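Local structure of uncharacterized protein MJ1460 (2OSO) at residues Ile75-Asp87 and Pro97-Trp109. The protein is of unknown function but binds zinc and belongs to the vinyl-4-reductase family, with a V4R domain of the HNOX-like clan. The protein carries 3 engineered substitutions. Residues are numbered along the deposited sequence; the frame is centred on the assembly and turned at random.
Sequences IFKLMNFGDLEID and PYKIKLSNPPYQW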
loop_
_atom_site.group_PDB
_atom_site.type_symbol
_atom_site.label_atom_id
_atom_site.label_comp_id
_atom_site.label_asym_id
_atom_site.label_seq_id
_atom_site.Cartn_x
_atom_site.Cartn_y
_atom_site.Cartn_z
ATOM N N ILE A 75 13.698 -5.776 8.610
ATOM C CA ILE A 75 12.678 -5.361 7.634
ATOM C C ILE A 75 11.285 -5.321 8.250
ATOM O O ILE A 75 10.531 -4.390 8.010
ATOM C CB ILE A 75 12.647 -6.285 6.412
ATOM C CG1 ILE A 75 13.931 -6.087 5.593
ATOM C CG2 ILE A 75 11.394 -5.998 5.567
ATOM C CD1 ILE A 75 14.227 -7.178 4.561
ATOM N N PHE A 76 10.927 -6.303 9.066
ATOM C CA PHE A 76 9.596 -6.283 9.714
ATOM C C PHE A 76 9.435 -5.091 10.684
ATOM O O PHE A 76 8.377 -4.463 10.728
ATOM C CB PHE A 76 9.257 -7.613 10.366
ATOM C CG PHE A 76 8.497 -8.552 9.452
ATOM C CD1 PHE A 76 9.073 -8.986 8.278
ATOM C CD2 PHE A 76 7.232 -8.979 9.770
ATOM C CE1 PHE A 76 8.392 -9.783 7.392
ATOM C CE2 PHE A 76 6.532 -9.795 8.901
ATOM C CZ PHE A 76 7.126 -10.222 7.728
ATOM N N LYS A 77 10.492 -4.735 11.407
ATOM C CA LYS A 77 10.418 -3.525 12.249
ATOM C C LYS A 77 10.310 -2.247 11.414
ATOM O O LYS A 77 9.579 -1.336 11.784
ATOM C CB LYS A 77 11.615 -3.407 13.192
ATOM C CG LYS A 77 11.646 -4.432 14.300
ATOM C CD LYS A 77 10.468 -4.291 15.282
ATOM C CE LYS A 77 10.449 -2.923 15.981
ATOM N NZ LYS A 77 9.609 -2.900 17.269
ATOM N N LEU A 78 11.095 -2.160 10.340
ATOM C CA LEU A 78 11.036 -0.994 9.437
ATOM C C LEU A 78 9.678 -0.809 8.766
ATOM O O LEU A 78 9.202 0.325 8.595
ATOM C CB LEU A 78 12.106 -1.124 8.372
ATOM C CG LEU A 78 13.536 -0.940 8.836
ATOM C CD1 LEU A 78 14.499 -1.185 7.667
ATOM C CD2 LEU A 78 13.733 0.451 9.466
HETATM N N MSE A 79 9.044 -1.921 8.402
HETATM C CA MSE A 79 7.726 -1.899 7.799
HETATM C C MSE A 79 6.630 -1.584 8.833
HETATM O O MSE A 79 5.498 -1.261 8.462
HETATM C CB MSE A 79 7.459 -3.242 7.148
HETATM C CG MSE A 79 8.285 -3.594 5.975
HETATM SE SE MSE A 79 7.625 -5.281 5.135
HETATM C CE MSE A 79 6.089 -4.568 4.193
ATOM N N ASN A 80 6.973 -1.661 10.124
ATOM C CA ASN A 80 6.025 -1.530 11.213
ATOM C C ASN A 80 5.031 -2.686 11.201
ATOM O O ASN A 80 3.844 -2.590 11.644
ATOM C CB ASN A 80 5.347 -0.143 11.226
ATOM C CG ASN A 80 4.839 0.221 12.591
ATOM O OD1 ASN A 80 5.366 -0.271 13.583
ATOM N ND2 ASN A 80 3.797 1.062 12.664
ATOM N N PHE A 81 5.541 -3.846 10.789
ATOM C CA PHE A 81 4.726 -5.079 10.725
ATOM C C PHE A 81 4.843 -5.940 11.992
ATOM O O PHE A 81 4.160 -6.942 12.119
ATOM C CB PHE A 81 5.125 -5.872 9.449
ATOM C CG PHE A 81 4.273 -5.562 8.238
ATOM C CD1 PHE A 81 3.660 -4.331 8.085
ATOM C CD2 PHE A 81 4.121 -6.512 7.247
ATOM C CE1 PHE A 81 2.855 -4.074 7.014
ATOM C CE2 PHE A 81 3.339 -6.294 6.170
ATOM C CZ PHE A 81 2.682 -5.050 6.026
ATOM N N GLY A 82 5.678 -5.514 12.946
ATOM C CA GLY A 82 5.841 -6.193 14.221
ATOM C C GLY A 82 7.184 -6.857 14.469
ATOM O O GLY A 82 8.141 -6.692 13.706
ATOM N N ASP A 83 7.230 -7.588 15.575
ATOM C CA ASP A 83 8.441 -8.257 16.074
ATOM C C ASP A 83 8.365 -9.733 15.741
ATOM O O ASP A 83 7.603 -10.495 16.345
ATOM C CB ASP A 83 8.580 -8.090 17.582
ATOM C CG ASP A 83 8.442 -6.651 18.018
ATOM O OD1 ASP A 83 9.383 -5.849 17.835
ATOM O OD2 ASP A 83 7.371 -6.314 18.526
ATOM N N LEU A 84 9.189 -10.119 14.792
ATOM C CA LEU A 84 9.236 -11.454 14.266
ATOM C C LEU A 84 10.140 -12.293 15.197
ATOM O O LEU A 84 11.256 -11.912 15.492
ATOM C CB LEU A 84 9.811 -11.377 12.840
ATOM C CG LEU A 84 9.528 -12.425 11.782
ATOM C CD1 LEU A 84 8.050 -12.776 11.726
ATOM C CD2 LEU A 84 10.095 -11.964 10.372
ATOM N N GLU A 85 9.609 -13.406 15.687
ATOM C CA GLU A 85 10.331 -14.317 16.567
ATOM C C GLU A 85 10.753 -15.543 15.763
ATOM O O GLU A 85 9.918 -16.352 15.363
ATOM C CB GLU A 85 9.461 -14.699 17.774
ATOM C CG GLU A 85 9.027 -13.494 18.590
ATOM C CD GLU A 85 8.111 -13.801 19.787
ATOM O OE1 GLU A 85 7.842 -14.984 20.123
ATOM O OE2 GLU A 85 7.657 -12.807 20.392
ATOM N N ILE A 86 12.056 -15.662 15.528
ATOM C CA ILE A 86 12.658 -16.776 14.763
ATOM C C ILE A 86 13.944 -17.177 15.465
ATOM O O ILE A 86 14.826 -16.337 15.655
ATOM C CB ILE A 86 13.044 -16.373 13.295
ATOM C CG1 ILE A 86 11.976 -15.459 12.659
ATOM C CG2 ILE A 86 13.349 -17.614 12.455
ATOM C CD1 ILE A 86 12.102 -15.265 11.109
ATOM N N ASP A 87 14.040 -18.446 15.852
ATOM C CA ASP A 87 15.263 -19.026 16.395
ATOM C C ASP A 87 16.070 -19.626 15.246
ATOM O O ASP A 87 15.840 -20.761 14.845
ATOM C CB ASP A 87 14.895 -20.102 17.409
ATOM C CG ASP A 87 16.119 -20.633 18.205
ATOM O OD1 ASP A 87 17.263 -20.454 17.735
ATOM O OD2 ASP A 87 15.914 -21.228 19.300
ATOM N N PRO A 97 9.026 -29.386 9.594
ATOM C CA PRO A 97 8.570 -27.989 9.584
ATOM C C PRO A 97 8.984 -27.201 10.837
ATOM O O PRO A 97 9.201 -27.792 11.905
ATOM C CB PRO A 97 7.048 -28.141 9.511
ATOM C CG PRO A 97 6.768 -29.451 10.119
ATOM C CD PRO A 97 7.914 -30.328 9.822
ATOM N N TYR A 98 9.098 -25.887 10.693
ATOM C CA TYR A 98 9.454 -24.989 11.776
ATOM C C TYR A 98 8.256 -24.148 12.158
ATOM O O TYR A 98 7.209 -24.188 11.507
ATOM C CB TYR A 98 10.600 -24.042 11.329
ATOM C CG TYR A 98 11.703 -24.717 10.532
ATOM C CD1 TYR A 98 12.606 -25.569 11.149
ATOM C CD2 TYR A 98 11.857 -24.477 9.167
ATOM C CE1 TYR A 98 13.579 -26.200 10.456
ATOM C CE2 TYR A 98 12.867 -25.097 8.434
ATOM C CZ TYR A 98 13.742 -25.974 9.095
ATOM O OH TYR A 98 14.775 -26.614 8.447
ATOM N N LYS A 99 8.417 -23.367 13.212
ATOM C CA LYS A 99 7.395 -22.445 13.639
ATOM C C LYS A 99 8.066 -21.141 13.897
ATOM O O LYS A 99 9.148 -21.105 14.466
ATOM C CB LYS A 99 6.686 -22.921 14.907
ATOM C CG LYS A 99 5.785 -24.126 14.658
ATOM C CD LYS A 99 4.710 -24.212 15.702
ATOM C CE LYS A 99 4.151 -25.628 15.875
ATOM N NZ LYS A 99 3.249 -26.030 14.775
ATOM N N ILE A 100 7.420 -20.076 13.459
ATOM C CA ILE A 100 7.854 -18.724 13.750
ATOM C C ILE A 100 6.642 -17.896 14.190
ATOM O O ILE A 100 5.500 -18.190 13.846
ATOM C CB ILE A 100 8.605 -18.085 12.533
ATOM C CG1 ILE A 100 7.719 -17.843 11.355
ATOM C CG2 ILE A 100 9.687 -19.003 12.021
ATOM C CD1 ILE A 100 8.590 -17.537 10.061
ATOM N N LYS A 101 6.892 -16.864 14.977
ATOM C CA LYS A 101 5.800 -16.104 15.547
ATOM C C LYS A 101 5.943 -14.632 15.187
ATOM O O LYS A 101 7.043 -14.119 14.981
ATOM C CB LYS A 101 5.735 -16.296 17.053
ATOM C CG LYS A 101 5.616 -17.780 17.562
ATOM C CD LYS A 101 5.029 -17.783 19.009
ATOM C CE LYS A 101 5.086 -19.147 19.769
ATOM N NZ LYS A 101 4.726 -19.012 21.256
ATOM N N LEU A 102 4.813 -13.953 15.116
ATOM C CA LEU A 102 4.793 -12.510 15.025
ATOM C C LEU A 102 4.017 -11.795 16.190
ATOM O O LEU A 102 2.859 -12.117 16.539
ATOM C CB LEU A 102 4.311 -12.101 13.632
ATOM C CG LEU A 102 4.300 -10.612 13.274
ATOM C CD1 LEU A 102 5.697 -9.985 13.064
ATOM C CD2 LEU A 102 3.431 -10.475 12.006
ATOM N N SER A 103 4.733 -10.893 16.860
ATOM C CA SER A 103 4.184 -10.028 17.920
ATOM C C SER A 103 3.890 -8.626 17.374
ATOM O O SER A 103 4.652 -8.112 16.571
ATOM C CB SER A 103 5.208 -9.842 19.041
ATOM O OG SER A 103 5.007 -10.806 20.037
ATOM N N ASN A 104 2.827 -7.999 17.874
ATOM C CA ASN A 104 2.408 -6.626 17.452
ATOM C C ASN A 104 2.212 -6.460 15.924
ATOM O O ASN A 104 2.778 -5.531 15.302
ATOM C CB ASN A 104 3.403 -5.591 18.027
ATOM C CG ASN A 104 2.846 -4.168 18.067
ATOM O OD1 ASN A 104 1.641 -3.945 18.214
ATOM N ND2 ASN A 104 3.731 -3.196 17.913
ATOM N N PRO A 105 1.408 -7.352 15.308
ATOM C CA PRO A 105 1.186 -7.352 13.862
ATOM C C PRO A 105 0.184 -6.242 13.479
ATOM O O PRO A 105 -0.361 -5.592 14.357
ATOM C CB PRO A 105 0.583 -8.712 13.605
ATOM C CG PRO A 105 -0.291 -8.907 14.861
ATOM C CD PRO A 105 0.550 -8.344 15.982
ATOM N N PRO A 106 -0.004 -5.982 12.182
ATOM C CA PRO A 106 -1.082 -5.067 11.811
ATOM C C PRO A 106 -2.466 -5.697 12.010
ATOM O O PRO A 106 -2.583 -6.898 12.292
ATOM C CB PRO A 106 -0.809 -4.762 10.315
ATOM C CG PRO A 106 0.403 -5.446 9.962
ATOM C CD PRO A 106 0.807 -6.397 11.017
ATOM N N TYR A 107 -3.492 -4.862 11.870
ATOM C CA TYR A 107 -4.875 -5.279 11.864
ATOM C C TYR A 107 -5.347 -5.858 13.185
ATOM O O TYR A 107 -6.145 -6.761 13.161
ATOM C CB TYR A 107 -5.130 -6.325 10.781
ATOM C CG TYR A 107 -4.842 -5.833 9.403
ATOM C CD1 TYR A 107 -5.500 -4.715 8.916
ATOM C CD2 TYR A 107 -3.978 -6.507 8.567
ATOM C CE1 TYR A 107 -5.276 -4.257 7.662
ATOM C CE2 TYR A 107 -3.745 -6.065 7.277
ATOM C CZ TYR A 107 -4.416 -4.923 6.833
ATOM O OH TYR A 107 -4.219 -4.392 5.567
ATOM N N GLN A 108 -4.844 -5.350 14.306
ATOM C CA GLN A 108 -5.323 -5.796 15.646
ATOM C C GLN A 108 -6.752 -5.323 15.999
ATOM O O GLN A 108 -7.410 -5.855 16.928
ATOM C CB GLN A 108 -4.325 -5.355 16.716
ATOM C CG GLN A 108 -2.958 -6.010 16.643
ATOM C CD GLN A 108 -1.974 -5.349 17.600
ATOM O OE1 GLN A 108 -2.325 -5.075 18.740
ATOM N NE2 GLN A 108 -0.779 -5.005 17.120
ATOM N N TRP A 109 -7.232 -4.324 15.274
ATOM C CA TRP A 109 -8.633 -3.872 15.336
ATOM C C TRP A 109 -9.579 -4.848 14.605
ATOM O O TRP A 109 -10.797 -4.641 14.593
ATOM C CB TRP A 109 -8.775 -2.463 14.757
ATOM C CG TRP A 109 -8.079 -2.246 13.423
ATOM C CD1 TRP A 109 -6.802 -1.780 13.215
ATOM C CD2 TRP A 109 -8.622 -2.491 12.123
ATOM N NE1 TRP A 109 -6.523 -1.759 11.882
ATOM C CE2 TRP A 109 -7.621 -2.186 11.187
ATOM C CE3 TRP A 109 -9.851 -2.950 11.659
ATOM C CZ2 TRP A 109 -7.824 -2.334 9.822
ATOM C CZ3 TRP A 109 -10.047 -3.108 10.315
ATOM C CH2 TRP A 109 -9.058 -2.805 9.418
HETATM O O HOH W 1 7.081 -3.814 17.199
HETATM O O HOH W 2 11.481 -20.226 15.652
#
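Leu102 fills the hollow on the inner side of this strand pair. Its CG lies anti to the backbone N (chi1 -176°), which carries both methyls in under the turn at Phe81 and Gly82. Both lie against Phe81 O, a buried carbonyl with no polar partner in the model; Leu102 CD1 touches Phe81 O at 3.5 Å. Leu102 CD1 also meets Phe76 CD2 and Leu84 CD1. Leu84 CD2 covers one face of the Phe76 ring. Ile120 and Leu124 of helix 118-132 close over this cluster. Farther along, the side chains of Ile86 and Ile100 lie side by side, pointing the same way, their CG2 methyls 3.9 Å apart.

The Phe81 ring is a slab between two bumps. Pro106 CG sits over one face in a CH-pi contact, 4.2 Å from the Phe81 ring centroid, and CE of Met79, a selenomethionine, sits over the opposite face. At Gly82 a CB would strike Ser103 O and Asn104 O; phi of 112° would also jam it against Phe81 O, which alone calls for glycine.

The other side of the sheet is polar. Lys77 NZ forms a salt bridge with Asp83 OD1 at 3.0 Å, and a water joins Lys77 NZ to Asp83 OD2. This water reaches Asn104 ND2 only weakly. With an alanine in place of Asp83, the Lys77 ammonium would probably lose its carboxylate mate, and the water its link to strand 83-85. Glu85 OE1 makes a salt bridge with Lys150 and lies beside Lys101 CB.

Asp83–Ser103 and Glu85–Lys101 are hydrogen-bonded pairs, with Leu84–Leu102 the non-hydrogen-bonded pair between them; Glu85 N to Lys101 O is 2.8 Å and nearly straight (177°). The strands run antiparallel. Within this chain, strand 83-85 is an edge of a four-stranded antiparallel sheet packed on helix 118-132. Strand 98-103 joins it to strand 151-158, which begins with the zinc ligand Cys151.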